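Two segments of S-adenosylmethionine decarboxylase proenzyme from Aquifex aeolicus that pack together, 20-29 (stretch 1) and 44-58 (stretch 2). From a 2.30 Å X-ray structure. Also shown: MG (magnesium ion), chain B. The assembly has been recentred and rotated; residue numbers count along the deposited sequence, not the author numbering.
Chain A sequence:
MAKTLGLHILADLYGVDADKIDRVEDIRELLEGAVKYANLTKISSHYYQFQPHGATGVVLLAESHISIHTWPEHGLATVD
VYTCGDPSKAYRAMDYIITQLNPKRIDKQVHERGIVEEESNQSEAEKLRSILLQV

Stretch 1, residues 20-29: KIDRVEDIRE
Stretch 2 (44-58) SSHYYQFQPHGATGV

Residues 20-29 enter as a loop and become a helix at Val 24, with Arg 23 at the N-cap position; residues 44-58 form a hairpin whose strands, 44-49 and 55-58, pair through reciprocal backbone hydrogen bonds between His 46 and Val 58 and between Tyr 48 and Thr 56. The helix packs along this hairpin, roughly antiparallel to strand 44-49 (156° between N-to-C directions; closest axial approach 8.6 Å) and roughly parallel to strand 55-58 (26°; 8.2 Å), burying 635 Å² in all. CA atoms pair Asp 22 with Gly 54 (4.5 Å), Val 24 with Gln 49 (5.6 Å) and Ile 27 with Gly 57 (6.5 Å).

One backbone hydrogen bond joins the stretches, from Gly 54 N to Asp 22 O (2.9 Å, 157°). Gly 54, at phi/psi 97/152, suits glycine because a CB would jam against the preceding carbonyl. The turn also contains a cis peptide before Pro 52. Nearby, the Gln 49 side chain (chi1 t, chi2 p) reaches the start of the helix.

The apolar contact combines the branched Val 24 and Ile 27 with the small Ala 55 and the broad ring of Tyr 47. Val 24 (t) places CG1 3.6 Å from Tyr 47 CB and CG2 4.0 Å from Ala 55 CB. Ile 27 (m, m) points toward the hairpin, its CG1 4.0 Å from Ala 55 CB and its CG2 3.7 Å from Tyr 47 CE2, at the ring edge. At Gly 57 the absence of a side chain matters: an ideal CB would clash with Ile 27 CG2, which instead lies 4.0 Å from Gly 57 CA.

Tyr 47 (m, chi2 81°) carries Arg 28 CB over its ring face, 4.1 Å from the centroid, in a CH-pi contact; Tyr 47 OH is buried without a partner.

Arg 23 (m, m, m) curls back, and water 1 bridges its NH2 (2.9 Å) to Gln 51 OE1 (3.0 Å).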

# COMPACT_ATOMS: atom_id res chain seq x y z
N LYS A 20 6.76 3.83 20.51
CA LYS A 20 5.71 4.45 19.71
C LYS A 20 5.16 3.53 18.62
O LYS A 20 4.09 3.79 18.06
CB LYS A 20 6.23 5.71 19.01
CG LYS A 20 6.58 6.90 19.90
CD LYS A 20 7.01 8.07 19.00
CE LYS A 20 7.31 9.32 19.79
NZ LYS A 20 8.47 9.11 20.70
N ILE A 21 5.89 2.46 18.34
CA ILE A 21 5.52 1.54 17.26
C ILE A 21 5.64 0.05 17.58
O ILE A 21 5.77 -0.76 16.66
CB ILE A 21 6.41 1.81 16.02
CG1 ILE A 21 7.89 1.70 16.43
CG2 ILE A 21 6.13 3.21 15.46
CD1 ILE A 21 8.90 1.93 15.30
N ASP A 22 5.58 -0.33 18.85
CA ASP A 22 5.72 -1.74 19.19
C ASP A 22 4.44 -2.56 19.30
O ASP A 22 4.44 -3.76 19.01
CB ASP A 22 6.57 -1.90 20.47
CG ASP A 22 5.95 -1.22 21.68
OD1 ASP A 22 6.47 -1.42 22.80
OD2 ASP A 22 4.95 -0.48 21.53
N ARG A 23 3.33 -1.94 19.69
CA ARG A 23 2.08 -2.68 19.83
C ARG A 23 1.00 -2.18 18.86
O ARG A 23 1.11 -1.10 18.29
CB ARG A 23 1.55 -2.57 21.27
CG ARG A 23 2.57 -2.90 22.38
CD ARG A 23 3.11 -4.32 22.30
NE ARG A 23 2.10 -5.35 22.53
CZ ARG A 23 2.28 -6.65 22.32
NH1 ARG A 23 3.45 -7.10 21.89
NH2 ARG A 23 1.30 -7.50 22.55
N VAL A 24 -0.04 -2.99 18.65
CA VAL A 24 -1.14 -2.59 17.77
C VAL A 24 -1.83 -1.33 18.29
O VAL A 24 -2.18 -0.44 17.51
CB VAL A 24 -2.20 -3.71 17.66
CG1 VAL A 24 -3.50 -3.14 17.06
CG2 VAL A 24 -1.68 -4.84 16.78
N GLU A 25 -2.02 -1.25 19.60
CA GLU A 25 -2.66 -0.09 20.22
C GLU A 25 -2.07 1.20 19.68
O GLU A 25 -2.79 2.14 19.36
CB GLU A 25 -2.47 -0.12 21.74
CG GLU A 25 -3.09 -1.32 22.44
CD GLU A 25 -2.61 -2.63 21.85
OE1 GLU A 25 -1.38 -2.82 21.74
OE2 GLU A 25 -3.46 -3.47 21.50
N ASP A 26 -0.74 1.24 19.59
CA ASP A 26 -0.03 2.42 19.10
C ASP A 26 -0.40 2.74 17.63
O ASP A 26 -0.76 3.87 17.31
CB ASP A 26 1.49 2.21 19.18
CG ASP A 26 1.95 1.70 20.54
OD1 ASP A 26 1.81 2.43 21.55
OD2 ASP A 26 2.48 0.56 20.60
N ILE A 27 -0.31 1.73 16.76
CA ILE A 27 -0.61 1.92 15.34
C ILE A 27 -2.06 2.35 15.14
O ILE A 27 -2.34 3.26 14.34
CB ILE A 27 -0.34 0.61 14.54
CG1 ILE A 27 1.14 0.26 14.63
CG2 ILE A 27 -0.76 0.78 13.09
CD1 ILE A 27 2.05 1.39 14.25
N ARG A 28 -2.97 1.70 15.86
CA ARG A 28 -4.39 2.00 15.79
C ARG A 28 -4.65 3.44 16.17
O ARG A 28 -5.32 4.16 15.43
CB ARG A 28 -5.17 1.06 16.71
CG ARG A 28 -6.62 1.44 16.96
CD ARG A 28 -7.41 0.21 17.42
NE ARG A 28 -8.02 -0.47 16.28
CZ ARG A 28 -8.29 -1.77 16.23
NH1 ARG A 28 -7.99 -2.55 17.26
NH2 ARG A 28 -8.87 -2.28 15.15
N GLU A 29 -4.12 3.88 17.30
CA GLU A 29 -4.32 5.26 17.72
C GLU A 29 -3.77 6.20 16.66
O GLU A 29 -4.42 7.16 16.27
CB GLU A 29 -3.63 5.55 19.04
CG GLU A 29 -4.52 5.38 20.25
CD GLU A 29 -3.92 6.03 21.49
OE1 GLU A 29 -3.64 7.25 21.44
OE2 GLU A 29 -3.73 5.32 22.50
N SER A 44 -12.96 0.59 6.31
CA SER A 44 -12.61 -0.35 7.37
C SER A 44 -11.12 -0.23 7.72
O SER A 44 -10.36 0.45 7.03
CB SER A 44 -12.91 -1.78 6.92
OG SER A 44 -12.12 -2.14 5.80
N SER A 45 -10.71 -0.91 8.78
CA SER A 45 -9.32 -0.88 9.21
C SER A 45 -8.94 -2.23 9.80
O SER A 45 -9.72 -2.86 10.52
CB SER A 45 -9.10 0.24 10.24
OG SER A 45 -9.81 -0.02 11.44
N HIS A 46 -7.72 -2.68 9.51
CA HIS A 46 -7.25 -3.97 9.99
C HIS A 46 -5.83 -3.91 10.51
O HIS A 46 -4.94 -3.34 9.87
CB HIS A 46 -7.38 -4.99 8.87
CG HIS A 46 -8.70 -4.91 8.16
ND1 HIS A 46 -8.91 -4.07 7.09
CD2 HIS A 46 -9.90 -5.44 8.47
CE1 HIS A 46 -10.19 -4.09 6.76
NE2 HIS A 46 -10.81 -4.92 7.58
N TYR A 47 -5.64 -4.49 11.69
CA TYR A 47 -4.34 -4.50 12.35
C TYR A 47 -3.85 -5.89 12.70
O TYR A 47 -4.64 -6.82 12.85
CB TYR A 47 -4.40 -3.66 13.62
CG TYR A 47 -4.89 -2.26 13.37
CD1 TYR A 47 -6.26 -1.99 13.25
CD2 TYR A 47 -3.99 -1.21 13.22
CE1 TYR A 47 -6.71 -0.70 12.98
CE2 TYR A 47 -4.43 0.08 12.95
CZ TYR A 47 -5.79 0.33 12.83
OH TYR A 47 -6.21 1.61 12.55
N TYR A 48 -2.54 -6.02 12.84
CA TYR A 48 -1.95 -7.29 13.20
C TYR A 48 -0.74 -7.08 14.12
O TYR A 48 0.11 -6.25 13.85
CB TYR A 48 -1.52 -8.07 11.96
CG TYR A 48 -1.11 -9.48 12.30
CD1 TYR A 48 -2.07 -10.43 12.66
CD2 TYR A 48 0.23 -9.87 12.30
CE1 TYR A 48 -1.70 -11.73 13.02
CE2 TYR A 48 0.61 -11.16 12.66
CZ TYR A 48 -0.36 -12.08 13.02
OH TYR A 48 0.01 -13.36 13.38
N GLN A 49 -0.70 -7.85 15.20
CA GLN A 49 0.39 -7.78 16.16
C GLN A 49 1.42 -8.86 15.86
O GLN A 49 1.07 -10.04 15.77
CB GLN A 49 -0.16 -7.97 17.58
CG GLN A 49 0.89 -7.97 18.69
CD GLN A 49 1.64 -6.66 18.80
OE1 GLN A 49 2.82 -6.58 18.46
NE2 GLN A 49 0.96 -5.62 19.28
N PHE A 50 2.67 -8.46 15.67
CA PHE A 50 3.73 -9.42 15.41
C PHE A 50 4.49 -9.68 16.70
O PHE A 50 4.49 -8.85 17.60
CB PHE A 50 4.71 -8.89 14.35
CG PHE A 50 4.14 -8.88 12.95
CD1 PHE A 50 3.92 -10.07 12.27
CD2 PHE A 50 3.81 -7.68 12.32
CE1 PHE A 50 3.37 -10.08 10.98
CE2 PHE A 50 3.25 -7.68 11.03
CZ PHE A 50 3.04 -8.88 10.37
N GLN A 51 5.12 -10.85 16.78
CA GLN A 51 5.91 -11.18 17.96
C GLN A 51 7.37 -11.03 17.56
O GLN A 51 7.75 -11.31 16.42
CB GLN A 51 5.62 -12.63 18.39
CG GLN A 51 4.18 -12.84 18.83
CD GLN A 51 3.77 -11.94 20.00
OE1 GLN A 51 2.59 -11.73 20.25
NE2 GLN A 51 4.76 -11.41 20.72
N PRO A 52 8.23 -10.59 18.50
CA PRO A 52 7.93 -10.23 19.89
C PRO A 52 7.37 -8.83 19.98
O PRO A 52 7.09 -8.33 21.07
CB PRO A 52 9.30 -10.32 20.55
CG PRO A 52 10.17 -9.70 19.49
CD PRO A 52 9.66 -10.36 18.21
N HIS A 53 7.22 -8.19 18.83
CA HIS A 53 6.69 -6.84 18.75
C HIS A 53 6.60 -6.38 17.30
O HIS A 53 7.03 -7.08 16.38
CB HIS A 53 7.56 -5.87 19.55
CG HIS A 53 9.03 -6.02 19.30
ND1 HIS A 53 9.57 -6.03 18.03
CD2 HIS A 53 10.08 -6.12 20.15
CE1 HIS A 53 10.89 -6.12 18.11
NE2 HIS A 53 11.22 -6.18 19.39
N GLY A 54 6.03 -5.19 17.10
CA GLY A 54 5.90 -4.68 15.75
C GLY A 54 4.50 -4.99 15.27
O GLY A 54 3.91 -5.98 15.71
N ALA A 55 3.98 -4.18 14.37
CA ALA A 55 2.63 -4.38 13.87
C ALA A 55 2.37 -3.83 12.47
O ALA A 55 3.11 -3.00 11.96
CB ALA A 55 1.62 -3.74 14.87
N THR A 56 1.30 -4.33 11.87
CA THR A 56 0.86 -3.88 10.56
C THR A 56 -0.51 -3.24 10.74
O THR A 56 -1.30 -3.66 11.59
CB THR A 56 0.73 -5.04 9.56
OG1 THR A 56 2.04 -5.51 9.20
CG2 THR A 56 0.00 -4.59 8.31
N GLY A 57 -0.78 -2.21 9.96
CA GLY A 57 -2.05 -1.53 10.04
C GLY A 57 -2.42 -1.07 8.64
O GLY A 57 -1.58 -0.49 7.95
N VAL A 58 -3.64 -1.35 8.21
CA VAL A 58 -4.08 -0.93 6.89
C VAL A 58 -5.49 -0.37 6.99
O VAL A 58 -6.34 -0.92 7.69
CB VAL A 58 -4.09 -2.09 5.89
CG1 VAL A 58 -5.08 -3.15 6.32
CG2 VAL A 58 -4.43 -1.58 4.49
MG MG B . 4.08 1.25 22.79
O HOH W 1 0.77 -10.28 22.18
O HOH W 2 2.64 0.66 23.32